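Local coordinates for protein aminoacyl-histidine dipeptidase (Vibrio alginolyticus, PDB 3MRU) that probably hydrolyses dipeptides, preferring hydrophobic ones, prolyl amino acids included, as a zinc- or cobalt-dependent metallopeptidase of the M20C family, at residues I81-Q86 with G113-A118; M192-T197 with Q321-A326; R208-K213 with V268-P273; V251-G256 with G353-E358; E343-T348 with R369-S374. All coordinates share one frame; numbering follows the deposited sequence.

Contact 1 (I81-Q86 with G113-A118); sequences IDMVPQ and GTTLGA
Met-83 and Thr-115 carry this buried meeting of two loops, the methionine through its tip and the threonine through its hydroxyl. Met-83 CG stands anti to the backbone N (chi1 167°), and the chain runs out straight until a turn at chi3 (-70°) brings CE over the bare backbone of Gly-117, 3.3 Å from its CA. Glycine suits that place: with no side chain it lets the methyl approach, and its positive phi of 72° is easily adopted by this residue. CE also lies 3.5 Å from Leu-116 O.

On the other flank, Thr-115 OG1 donates to Val-84 O; the bond is modelled too short for its length to be trusted. The methyl CG2 of Thr-115 packs 3.6 Å from Gln-86 CB, giving the residue an apolar contact too. Its backbone N gives a fairly straight bond to Gln-86 O, 2.9 Å long, and Thr-114 CA brings a C-H to the same oxygen. Gly-117 is the N-cap of helix 118-121, and its N is hydrogen-bonded to Glu-465. Val-84 borders zinc ligand His-461, and the helix carries Asp-119, placing these loops at the two-zinc site of an M20 metallopeptidase.

Contact 2 (M192-T197 with Q321-A326); sequences MTFDIT and QQRFIA
An edge-to-face aromatic pair, Phe-194 with Phe-324, belongs to a helix-on-sheet packing in which helix 318-330 lies on part of the large sheet. Its segment 321-326 runs nearly antiparallel to strand 192-195, their axes 10.0 Å apart. The ring planes stand at 78° with centroids 5.4 Å apart, and the edge of Phe-324 is directed at the face of Phe-194. Phe-324 CG is anti to its backbone N (chi1 164°); CD1 reaches over the other ring, offset toward the rim and 3.8 Å from Phe-194 CE1. Flat, apolar rings suit this buried layer, which continues to Phe-253, whose ring also meets Phe-324.

Arg-323, partly exposed, lies beside the ring pair. Beyond CG its chain is extended as far as NE, and it runs counter to Phe-194. A long residue serves well here because its aliphatic part bridges from the helix toward the strand while the charge finds partners nearby: NE forms a salt bridge with Asp-320, and NH1 donates to Ala-390 O. The guanidinium and ring planes are 54° apart; Phe-194 CD2 lies over one guanidinium face, while NH1 comes in at the ring edge, 3.6 Å from that CD2.

Contact 3 (R208-K213 with V268-P273); sequences RQLTLK and VTVALP
Backbone bonding between Arg-208 and Val-270 sets the pairing of two antiparallel strands. Arg-208 N donates to Val-270 O and Val-270 N returns to Arg-208 O, each at 2.8 Å; farther along, Val-268 N reaches Leu-210 O at 3.0 Å. Between these pairs, C-H groups approach carbonyl oxygens, with Thr-269 CA 3.2 Å from Arg-208 O.

Apolar contacts gather on the face bearing Arg-208, Leu-210, Val-268 and Val-270. Leu-210 and Val-268 stand next to each other with like direction, CD1 of the leucine 4.0 Å from CG1 of the valine. Arg-208 joins in through its aliphatic stem: CG meets Leu-272 CD2 at 3.6 Å, and bends at chi2 and chi3 then lead the chain away, NE giving a weak bond to Glu-307 O.

Mixed contacts occupy the other face. Gln-209 CG is anti to its backbone N (chi1 178°) and the chain stays extended, passing across the methyl of Thr-269; NE2 lies 3.5 Å from that CG2.

The two faces therefore differ in chemistry. Branched aliphatic residues suit the side covered by helices 231-242 and 277-295, whereas Gln-209 and Thr-269 suit the partly exposed side of this amphipathic sheet in the M20 dimerisation region.

Contact 4 (V251-G256 with G353-E358); sequences VEFRGG and GVITTE
Arg-254 bends over Thr-356 on one face of an antiparallel strand pair. Arg-254 CG is anti to the backbone N (chi1 -178°), but turns at chi2 and chi3 fold the chain over the neighbouring strand, with NE 3.4 Å from Thr-356 CA. Its NH1 makes a salt bridge with Glu-252 OE1 at 3.2 Å, so a long basic residue and an acidic one two places earlier share this partly exposed face. The carboxylate's OE2 lies against Thr-357 CB.

Thr-357 directs its hydroxyl at the partner backbone: OG1, anti to the carbonyl carbon (chi1 -64°), donates to Phe-253 O at 3.1 Å, supplementing a weak bond from Thr-357 N to that oxygen. On the opposite face Phe-253 and Ile-355 pass at a slant, CD2 of the ring 4.1 Å from CG2 of the isoleucine. Gly-255 N donates to Ile-355 O at 2.9 Å. Ile-355 N returns a bond to Gly-255 O. The next residue, Gly-256, has positive phi (63°) and brings its CA 3.3 Å from Gly-353 O, where a side chain would collide.

Strands 266-273 and 361-370 flank the pair, each facing a classic beta bulge, while helices 231-242 and 318-330 cover Phe-253 and Ile-355.

Contact 5 (E343-T348 with R369-S374); sequences EGVVET and RSLIDS
Thr-348 and Ser-370 form an antiparallel non-hydrogen-bonded pair, their CA atoms 4.2 Å apart, beside which Leu-371 N donates to Glu-347 O at 3.0 Å as the two chains diverge. The paired residues point to one face, where Thr-348 OG1 donates to Ser-370 OG at 3.2 Å. Ser-370 OG is anti to its backbone N (chi1 -180°) and in turn donates to Ile-372 O from above the carbonyl plane, a bond whose modelled shortness is doubtful. A small hydroxyl residue suits this buried spot because OG can accept from Thr-348 in little space. Thr-348 also uses its methyl, CG2 lying 3.4 Å from Arg-369 O.

The contact closes the open end of the beta hairpin made by strands 346-358 and 361-370, just where the second strand gives way to helix 373-389, with Ile-372 at the N-cap. Leu-371 lies against the first strand: its CD1 is 3.7 Å from Val-346 O and meets Val-345 CG1 at 4.1 Å, the two side chains crossing at about a right angle, and both touch Val-431. Glu-347, extended beyond CG, brings OE2 to 3.4 Å from Ile-372 CG1, while OE1 is held by a salt bridge to Arg-337.

In the fold
Contact 1 stands apart, beside the zinc ions and about 18 Å or more from the others between nearest atoms; those others all reach the large branched sheet. Contacts 1, 2 and 5 are largely buried; contacts 3 and 4 are partly so, each having a more polar face. Strand neighbours 249-255 and 266-273 join contacts 3 and 4 through backbone bonds between Thr-269 and residues 251-252. Contacts 2 and 4 touch through their aromatic rings, and Phe-324 also reaches Ile-355. Strand 346-358 runs on from contact 4 to contact 5, about 10 Å away between nearest atoms. Backbone pairing dominates contacts 3 and 4, aromatic packing contact 2; contact 1 joins loops through a methionine tip and a backbone bond, and contact 5 adds a hydroxyl pair where strand ends diverge.

Contact 1 (I81-Q86 with G113-A118)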
# COMPACT_ATOMS: atom_id res chain seq x y z
N ILE A 81 -15.08 2.99 -9.00
CA ILE A 81 -16.55 2.88 -8.79
C ILE A 81 -16.90 2.10 -7.54
O ILE A 81 -17.78 2.48 -6.78
CB ILE A 81 -17.21 2.19 -10.00
CG1 ILE A 81 -17.04 3.08 -11.24
CG2 ILE A 81 -18.64 1.87 -9.72
CD1 ILE A 81 -17.37 2.41 -12.57
N ASP A 82 -16.20 0.99 -7.34
CA ASP A 82 -16.51 0.16 -6.20
C ASP A 82 -16.23 0.87 -4.90
O ASP A 82 -15.32 1.69 -4.80
CB ASP A 82 -15.78 -1.18 -6.26
CG ASP A 82 -14.33 -1.06 -5.93
OD1 ASP A 82 -13.61 -0.39 -6.69
OD2 ASP A 82 -13.92 -1.66 -4.92
N MET A 83 -17.07 0.56 -3.92
CA MET A 83 -16.97 1.08 -2.57
C MET A 83 -16.42 -0.10 -1.78
O MET A 83 -16.08 -1.13 -2.38
CB MET A 83 -18.39 1.38 -2.11
CG MET A 83 -18.58 1.64 -0.65
SD MET A 83 -20.31 1.96 -0.35
CE MET A 83 -20.48 3.56 -1.12
N VAL A 84 -16.32 0.03 -0.46
CA VAL A 84 -15.92 -1.10 0.39
C VAL A 84 -17.01 -1.47 1.38
O VAL A 84 -17.44 -0.61 2.17
CB VAL A 84 -14.58 -0.77 1.12
CG1 VAL A 84 -14.24 -1.81 2.19
CG2 VAL A 84 -13.44 -0.59 0.13
N PRO A 85 -17.45 -2.75 1.36
CA PRO A 85 -18.56 -3.20 2.21
C PRO A 85 -18.15 -3.46 3.66
O PRO A 85 -17.53 -4.48 3.94
CB PRO A 85 -19.00 -4.50 1.54
CG PRO A 85 -17.77 -5.02 0.88
CD PRO A 85 -16.93 -3.84 0.50
N GLN A 86 -18.48 -2.57 4.58
CA GLN A 86 -18.26 -2.87 5.98
C GLN A 86 -19.35 -2.26 6.81
O GLN A 86 -19.54 -1.05 6.82
CB GLN A 86 -16.90 -2.39 6.48
CG GLN A 86 -15.69 -3.16 5.95
CD GLN A 86 -15.26 -4.28 6.87
OE1 GLN A 86 -16.06 -4.85 7.62
NE2 GLN A 86 -13.97 -4.61 6.81
N GLY A 113 -23.80 2.95 10.67
CA GLY A 113 -23.71 1.52 10.70
C GLY A 113 -23.06 1.00 9.44
O GLY A 113 -23.15 -0.20 9.16
N THR A 114 -22.40 1.88 8.67
CA THR A 114 -21.81 1.43 7.40
C THR A 114 -20.71 2.34 6.79
O THR A 114 -20.75 3.55 6.96
CB THR A 114 -22.94 1.13 6.35
OG1 THR A 114 -22.35 0.84 5.08
CG2 THR A 114 -23.90 2.31 6.20
N THR A 115 -19.74 1.74 6.09
CA THR A 115 -18.79 2.51 5.29
C THR A 115 -19.56 3.44 4.38
O THR A 115 -20.64 3.08 3.91
CB THR A 115 -17.92 1.64 4.37
OG1 THR A 115 -18.73 0.68 3.70
CG2 THR A 115 -16.82 0.96 5.12
N LEU A 116 -18.99 4.63 4.11
CA LEU A 116 -19.67 5.67 3.35
C LEU A 116 -19.33 5.69 1.89
O LEU A 116 -20.10 6.18 1.10
CB LEU A 116 -19.39 7.04 3.94
CG LEU A 116 -19.69 8.29 3.11
CD1 LEU A 116 -21.17 8.57 2.93
CD2 LEU A 116 -19.06 9.42 3.85
N GLY A 117 -18.17 5.16 1.52
CA GLY A 117 -17.79 5.12 0.10
C GLY A 117 -17.42 6.50 -0.41
O GLY A 117 -17.31 6.73 -1.62
N ALA A 118 -17.21 7.43 0.51
CA ALA A 118 -16.79 8.78 0.16
C ALA A 118 -15.56 8.69 -0.75
O ALA A 118 -15.20 9.66 -1.41
CB ALA A 118 -16.48 9.59 1.40

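Contact 2 (M192-T197 with Q321-A326)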
# COMPACT_ATOMS: atom_id res chain seq x y z
N MET A 192 11.63 -18.01 0.06
CA MET A 192 12.77 -18.88 0.05
C MET A 192 12.51 -20.10 0.91
O MET A 192 12.25 -19.98 2.11
CB MET A 192 13.99 -18.15 0.56
CG MET A 192 15.26 -18.77 0.09
SD MET A 192 16.65 -17.82 0.67
CE MET A 192 16.73 -16.46 -0.50
N THR A 193 12.57 -21.28 0.30
CA THR A 193 12.17 -22.49 0.97
C THR A 193 13.33 -23.44 1.01
O THR A 193 14.12 -23.51 0.08
CB THR A 193 10.99 -23.19 0.25
OG1 THR A 193 10.43 -22.32 -0.75
CG2 THR A 193 9.92 -23.61 1.26
N PHE A 194 13.40 -24.18 2.12
CA PHE A 194 14.51 -25.09 2.39
C PHE A 194 14.01 -26.52 2.58
O PHE A 194 13.02 -26.75 3.29
CB PHE A 194 15.29 -24.65 3.64
CG PHE A 194 16.04 -23.36 3.45
CD1 PHE A 194 15.40 -22.13 3.61
CD2 PHE A 194 17.37 -23.38 3.08
CE1 PHE A 194 16.05 -20.96 3.41
CE2 PHE A 194 18.05 -22.19 2.88
CZ PHE A 194 17.39 -20.99 3.04
N ASP A 195 14.67 -27.47 1.93
CA ASP A 195 14.26 -28.85 2.11
C ASP A 195 15.15 -29.57 3.11
O ASP A 195 16.18 -30.18 2.74
CB ASP A 195 14.11 -29.56 0.77
CG ASP A 195 12.70 -29.44 0.21
OD1 ASP A 195 11.72 -29.64 0.99
OD2 ASP A 195 12.56 -29.15 -1.00
N ILE A 196 14.72 -29.51 4.37
CA ILE A 196 15.52 -29.99 5.50
C ILE A 196 15.13 -31.35 6.02
O ILE A 196 13.95 -31.74 6.00
CB ILE A 196 15.58 -28.99 6.70
CG1 ILE A 196 14.23 -28.87 7.40
CG2 ILE A 196 16.08 -27.63 6.25
CD1 ILE A 196 14.28 -28.24 8.80
N THR A 197 16.17 -32.04 6.51
CA THR A 197 16.06 -33.32 7.21
C THR A 197 16.61 -33.21 8.65
O THR A 197 17.46 -32.34 8.93
CB THR A 197 16.80 -34.44 6.45
OG1 THR A 197 18.17 -34.07 6.29
CG2 THR A 197 16.15 -34.66 5.09
N GLN A 321 21.21 -26.70 8.86
CA GLN A 321 21.37 -25.63 9.84
C GLN A 321 22.34 -24.59 9.30
O GLN A 321 22.06 -23.40 9.30
CB GLN A 321 21.90 -26.18 11.15
CG GLN A 321 22.06 -25.16 12.22
CD GLN A 321 22.04 -25.77 13.59
OE1 GLN A 321 22.59 -25.19 14.53
NE2 GLN A 321 21.40 -26.93 13.74
N GLN A 322 23.47 -25.07 8.81
CA GLN A 322 24.46 -24.17 8.29
C GLN A 322 23.94 -23.29 7.16
O GLN A 322 23.92 -22.05 7.30
CB GLN A 322 25.74 -24.94 7.94
CG GLN A 322 26.31 -25.59 9.20
CD GLN A 322 27.72 -26.14 9.05
OE1 GLN A 322 28.15 -26.52 7.95
NE2 GLN A 322 28.45 -26.20 10.18
N ARG A 323 23.45 -23.92 6.08
CA ARG A 323 23.01 -23.19 4.87
C ARG A 323 21.83 -22.24 5.11
O ARG A 323 21.77 -21.15 4.54
CB ARG A 323 22.78 -24.13 3.69
CG ARG A 323 21.52 -24.98 3.74
CD ARG A 323 21.64 -26.24 2.85
NE ARG A 323 20.42 -27.03 2.94
CZ ARG A 323 19.34 -26.80 2.21
NH1 ARG A 323 19.34 -25.82 1.31
NH2 ARG A 323 18.26 -27.55 2.37
N PHE A 324 20.90 -22.64 5.96
CA PHE A 324 19.78 -21.79 6.27
C PHE A 324 20.28 -20.55 7.00
O PHE A 324 19.91 -19.42 6.67
CB PHE A 324 18.73 -22.54 7.11
CG PHE A 324 17.74 -21.63 7.79
CD1 PHE A 324 16.90 -20.82 7.06
CD2 PHE A 324 17.66 -21.59 9.17
CE1 PHE A 324 16.00 -20.00 7.71
CE2 PHE A 324 16.76 -20.77 9.83
CZ PHE A 324 15.92 -19.98 9.11
N ILE A 325 21.13 -20.75 8.01
CA ILE A 325 21.61 -19.61 8.78
C ILE A 325 22.47 -18.63 7.95
O ILE A 325 22.23 -17.41 7.99
CB ILE A 325 22.30 -20.02 10.08
CG1 ILE A 325 21.29 -20.07 11.22
CG2 ILE A 325 23.38 -19.01 10.45
CD1 ILE A 325 20.36 -21.28 11.19
N ALA A 326 23.44 -19.15 7.18
CA ALA A 326 24.20 -18.29 6.27
C ALA A 326 23.25 -17.49 5.37
O ALA A 326 23.43 -16.29 5.16
CB ALA A 326 25.17 -19.10 5.45

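Contact 3 (R208-K213 with V268-P273)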
# COMPACT_ATOMS: atom_id res chain seq x y z
N ARG A 208 16.55 -25.07 24.95
CA ARG A 208 16.09 -23.74 25.34
C ARG A 208 15.32 -23.05 24.22
O ARG A 208 15.35 -23.48 23.07
CB ARG A 208 17.27 -22.86 25.79
CG ARG A 208 18.37 -23.53 26.62
CD ARG A 208 17.94 -23.86 28.03
NE ARG A 208 17.07 -22.82 28.59
CZ ARG A 208 17.48 -21.86 29.41
NH1 ARG A 208 18.75 -21.78 29.78
NH2 ARG A 208 16.61 -20.97 29.85
N GLN A 209 14.64 -21.96 24.59
CA GLN A 209 13.86 -21.13 23.69
C GLN A 209 14.26 -19.66 23.87
O GLN A 209 13.70 -18.91 24.70
CB GLN A 209 12.36 -21.31 23.94
CG GLN A 209 11.48 -20.43 23.07
CD GLN A 209 10.01 -20.65 23.35
OE1 GLN A 209 9.50 -20.25 24.39
NE2 GLN A 209 9.33 -21.29 22.41
N LEU A 210 15.25 -19.26 23.06
CA LEU A 210 15.69 -17.90 22.99
C LEU A 210 14.66 -17.09 22.19
O LEU A 210 14.37 -17.39 21.03
CB LEU A 210 17.05 -17.84 22.32
CG LEU A 210 17.95 -19.06 22.51
CD1 LEU A 210 19.23 -18.93 21.67
CD2 LEU A 210 18.30 -19.29 23.99
N THR A 211 14.12 -16.05 22.80
CA THR A 211 13.07 -15.28 22.16
C THR A 211 13.32 -13.77 22.21
O THR A 211 13.90 -13.25 23.14
CB THR A 211 11.68 -15.68 22.71
OG1 THR A 211 10.81 -14.56 22.70
CG2 THR A 211 11.80 -16.25 24.13
N LEU A 212 12.90 -13.06 21.18
CA LEU A 212 13.14 -11.63 21.13
C LEU A 212 11.86 -10.92 20.69
O LEU A 212 11.31 -11.22 19.63
CB LEU A 212 14.33 -11.32 20.21
CG LEU A 212 14.52 -9.91 19.60
CD1 LEU A 212 15.00 -8.91 20.63
CD2 LEU A 212 15.48 -9.93 18.45
N LYS A 213 11.39 -9.97 21.51
CA LYS A 213 10.19 -9.22 21.17
C LYS A 213 10.16 -7.82 21.78
O LYS A 213 11.15 -7.36 22.38
CB LYS A 213 8.91 -9.97 21.60
CG LYS A 213 8.73 -10.20 23.10
CD LYS A 213 7.39 -10.88 23.38
CE LYS A 213 6.91 -10.68 24.82
NZ LYS A 213 5.98 -11.79 25.21
N VAL A 268 13.68 -18.62 18.37
CA VAL A 268 14.28 -19.85 17.97
C VAL A 268 14.25 -20.70 19.23
O VAL A 268 14.46 -20.18 20.33
CB VAL A 268 15.73 -19.63 17.46
CG1 VAL A 268 16.68 -19.40 18.63
CG2 VAL A 268 16.23 -20.82 16.72
N THR A 269 13.95 -21.99 19.08
CA THR A 269 14.25 -22.93 20.15
C THR A 269 15.42 -23.76 19.65
O THR A 269 15.49 -24.12 18.48
CB THR A 269 13.05 -23.82 20.60
OG1 THR A 269 12.94 -24.96 19.75
CG2 THR A 269 11.73 -23.04 20.61
N VAL A 270 16.37 -24.02 20.53
CA VAL A 270 17.57 -24.75 20.16
C VAL A 270 17.91 -25.79 21.22
O VAL A 270 17.50 -25.68 22.39
CB VAL A 270 18.83 -23.80 19.95
CG1 VAL A 270 18.54 -22.66 18.95
CG2 VAL A 270 19.36 -23.23 21.29
N ALA A 271 18.68 -26.78 20.78
CA ALA A 271 19.30 -27.76 21.66
C ALA A 271 20.78 -27.42 21.82
O ALA A 271 21.43 -27.01 20.85
CB ALA A 271 19.14 -29.14 21.07
N LEU A 272 21.30 -27.59 23.04
CA LEU A 272 22.74 -27.38 23.35
C LEU A 272 23.17 -28.23 24.57
O LEU A 272 22.32 -28.59 25.40
CB LEU A 272 23.06 -25.89 23.61
CG LEU A 272 22.85 -25.23 24.97
CD1 LEU A 272 23.51 -23.87 24.95
CD2 LEU A 272 21.38 -25.07 25.34
N PRO A 273 24.50 -28.54 24.67
CA PRO A 273 25.02 -29.21 25.87
C PRO A 273 24.70 -28.38 27.12
O PRO A 273 24.85 -27.14 27.09
CB PRO A 273 26.53 -29.24 25.64
CG PRO A 273 26.71 -29.14 24.17
CD PRO A 273 25.59 -28.25 23.71

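Contact 4 (V251-G256 with G353-E358)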
# COMPACT_ATOMS: atom_id res chain seq x y z
N VAL A 251 16.26 -26.46 16.43
CA VAL A 251 14.99 -27.16 16.23
C VAL A 251 13.87 -26.34 15.56
O VAL A 251 13.23 -26.79 14.63
CB VAL A 251 14.49 -27.91 17.55
CG1 VAL A 251 15.10 -27.32 18.82
CG2 VAL A 251 12.97 -27.96 17.65
N GLU A 252 13.71 -25.12 16.03
CA GLU A 252 12.56 -24.29 15.69
C GLU A 252 12.99 -22.82 15.42
O GLU A 252 13.86 -22.29 16.11
CB GLU A 252 11.53 -24.37 16.83
CG GLU A 252 10.26 -23.55 16.65
CD GLU A 252 9.26 -24.21 15.75
OE1 GLU A 252 8.04 -24.04 16.00
OE2 GLU A 252 9.68 -24.89 14.78
N PHE A 253 12.36 -22.20 14.42
CA PHE A 253 12.59 -20.79 14.07
C PHE A 253 11.25 -20.22 13.57
O PHE A 253 10.78 -20.54 12.47
CB PHE A 253 13.68 -20.68 12.99
CG PHE A 253 14.40 -19.33 12.93
CD1 PHE A 253 15.77 -19.28 12.67
CD2 PHE A 253 13.73 -18.12 13.13
CE1 PHE A 253 16.45 -18.06 12.60
CE2 PHE A 253 14.40 -16.91 13.08
CZ PHE A 253 15.76 -16.88 12.81
N ARG A 254 10.63 -19.37 14.37
CA ARG A 254 9.36 -18.78 14.01
C ARG A 254 9.46 -17.29 14.26
O ARG A 254 9.82 -16.87 15.36
CB ARG A 254 8.25 -19.40 14.88
CG ARG A 254 6.81 -18.93 14.60
CD ARG A 254 6.22 -19.58 13.35
NE ARG A 254 6.99 -20.77 12.94
CZ ARG A 254 6.80 -22.01 13.40
NH1 ARG A 254 7.58 -22.99 12.97
NH2 ARG A 254 5.84 -22.27 14.29
N GLY A 255 9.13 -16.49 13.26
CA GLY A 255 9.19 -15.05 13.45
C GLY A 255 8.20 -14.31 12.60
O GLY A 255 7.81 -14.79 11.54
N GLY A 256 7.80 -13.14 13.09
CA GLY A 256 6.93 -12.24 12.35
C GLY A 256 5.56 -12.80 12.07
O GLY A 256 5.29 -13.97 12.34
N GLY A 353 9.97 -10.66 6.45
CA GLY A 353 8.86 -10.51 7.39
C GLY A 353 8.37 -11.75 8.14
O GLY A 353 7.90 -11.62 9.27
N VAL A 354 8.46 -12.93 7.53
CA VAL A 354 7.90 -14.16 8.13
C VAL A 354 8.82 -15.37 7.99
O VAL A 354 9.28 -15.70 6.89
CB VAL A 354 6.49 -14.54 7.54
CG1 VAL A 354 5.82 -15.55 8.42
CG2 VAL A 354 5.60 -13.34 7.41
N ILE A 355 9.10 -16.04 9.10
CA ILE A 355 9.81 -17.30 9.02
C ILE A 355 9.05 -18.34 9.81
O ILE A 355 8.62 -18.07 10.94
CB ILE A 355 11.27 -17.18 9.49
CG1 ILE A 355 12.00 -16.17 8.60
CG2 ILE A 355 11.95 -18.56 9.48
CD1 ILE A 355 13.35 -15.71 9.12
N THR A 356 8.86 -19.50 9.19
CA THR A 356 8.12 -20.63 9.77
C THR A 356 8.80 -21.97 9.40
O THR A 356 8.97 -22.31 8.21
CB THR A 356 6.65 -20.69 9.30
OG1 THR A 356 6.63 -21.04 7.90
CG2 THR A 356 5.92 -19.36 9.51
N THR A 357 9.17 -22.71 10.44
CA THR A 357 9.78 -24.02 10.34
C THR A 357 8.65 -25.02 10.46
O THR A 357 7.63 -24.71 11.05
CB THR A 357 10.74 -24.22 11.52
OG1 THR A 357 11.81 -23.26 11.41
CG2 THR A 357 11.32 -25.63 11.57
N GLU A 358 8.83 -26.21 9.90
CA GLU A 358 7.95 -27.34 10.18
C GLU A 358 8.84 -28.56 10.04
O GLU A 358 10.05 -28.39 9.88
CB GLU A 358 6.78 -27.39 9.17
CG GLU A 358 7.25 -27.18 7.73
CD GLU A 358 6.28 -27.80 6.72
OE1 GLU A 358 5.68 -27.02 5.93
OE2 GLU A 358 6.14 -29.05 6.72

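Contact 5 (E343-T348 with R369-S374)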
# COMPACT_ATOMS: atom_id res chain seq x y z
N GLU A 343 14.77 13.92 -2.89
CA GLU A 343 14.82 14.65 -1.63
C GLU A 343 14.47 13.66 -0.49
O GLU A 343 13.48 13.85 0.21
CB GLU A 343 13.86 15.87 -1.56
CG GLU A 343 13.85 16.82 -2.83
CD GLU A 343 12.43 17.29 -3.26
OE1 GLU A 343 12.15 17.34 -4.49
OE2 GLU A 343 11.59 17.63 -2.40
N GLY A 344 15.26 12.61 -0.30
CA GLY A 344 15.13 11.73 0.88
C GLY A 344 14.06 10.64 0.99
O GLY A 344 13.59 10.32 2.08
N VAL A 345 13.71 10.05 -0.15
CA VAL A 345 12.67 9.04 -0.26
C VAL A 345 13.30 7.71 -0.58
O VAL A 345 14.25 7.64 -1.37
CB VAL A 345 11.78 9.49 -1.48
CG1 VAL A 345 10.80 8.39 -1.93
CG2 VAL A 345 11.03 10.76 -1.15
N VAL A 346 12.78 6.65 0.04
CA VAL A 346 13.25 5.28 -0.24
C VAL A 346 12.89 4.81 -1.65
O VAL A 346 11.71 4.69 -2.00
CB VAL A 346 12.69 4.27 0.75
CG1 VAL A 346 13.24 2.90 0.43
CG2 VAL A 346 13.02 4.67 2.18
N GLU A 347 13.90 4.54 -2.46
CA GLU A 347 13.66 4.00 -3.78
C GLU A 347 13.40 2.48 -3.78
O GLU A 347 12.46 2.03 -4.43
CB GLU A 347 14.80 4.33 -4.72
CG GLU A 347 14.51 3.98 -6.16
CD GLU A 347 15.68 4.28 -7.07
OE1 GLU A 347 16.77 3.66 -6.89
OE2 GLU A 347 15.50 5.13 -7.98
N THR A 348 14.22 1.71 -3.08
CA THR A 348 14.04 0.25 -3.06
C THR A 348 14.20 -0.29 -1.64
O THR A 348 14.98 0.24 -0.86
CB THR A 348 15.03 -0.50 -4.01
OG1 THR A 348 15.07 0.12 -5.30
CG2 THR A 348 14.57 -1.92 -4.21
N ARG A 369 9.86 -4.01 -2.20
CA ARG A 369 9.18 -2.82 -2.68
C ARG A 369 10.16 -1.97 -3.45
O ARG A 369 11.36 -2.00 -3.17
CB ARG A 369 8.69 -2.01 -1.52
CG ARG A 369 7.62 -2.64 -0.77
CD ARG A 369 7.36 -1.78 0.41
NE ARG A 369 6.35 -2.35 1.30
CZ ARG A 369 5.09 -2.56 0.96
NH1 ARG A 369 4.69 -2.29 -0.28
NH2 ARG A 369 4.26 -3.09 1.83
N SER A 370 9.63 -1.21 -4.41
CA SER A 370 10.44 -0.29 -5.20
C SER A 370 9.59 0.66 -6.04
O SER A 370 8.49 0.31 -6.46
CB SER A 370 11.47 -1.06 -6.02
OG SER A 370 12.24 -0.13 -6.77
N LEU A 371 10.14 1.85 -6.30
CA LEU A 371 9.52 2.84 -7.17
C LEU A 371 9.99 2.51 -8.57
O LEU A 371 9.19 2.39 -9.49
CB LEU A 371 9.93 4.26 -6.81
CG LEU A 371 10.05 4.68 -5.35
CD1 LEU A 371 10.60 6.08 -5.29
CD2 LEU A 371 8.71 4.63 -4.66
N ILE A 372 11.30 2.35 -8.74
CA ILE A 372 11.79 1.86 -10.04
C ILE A 372 11.62 0.34 -10.11
O ILE A 372 12.17 -0.41 -9.30
CB ILE A 372 13.24 2.32 -10.39
CG1 ILE A 372 13.38 3.85 -10.30
CG2 ILE A 372 13.63 1.82 -11.81
CD1 ILE A 372 12.57 4.69 -11.31
N ASP A 373 10.83 -0.12 -11.07
CA ASP A 373 10.57 -1.54 -11.20
C ASP A 373 11.84 -2.27 -11.63
O ASP A 373 11.98 -3.48 -11.41
CB ASP A 373 9.44 -1.79 -12.19
CG ASP A 373 8.11 -1.18 -11.71
OD1 ASP A 373 7.91 -1.07 -10.46
OD2 ASP A 373 7.26 -0.82 -12.57
N SER A 374 12.76 -1.52 -12.21
CA SER A 374 14.07 -2.02 -12.57
C SER A 374 14.85 -2.46 -11.30
O SER A 374 15.48 -3.53 -11.26
CB SER A 374 14.79 -0.94 -13.36
OG SER A 374 16.14 -1.27 -13.58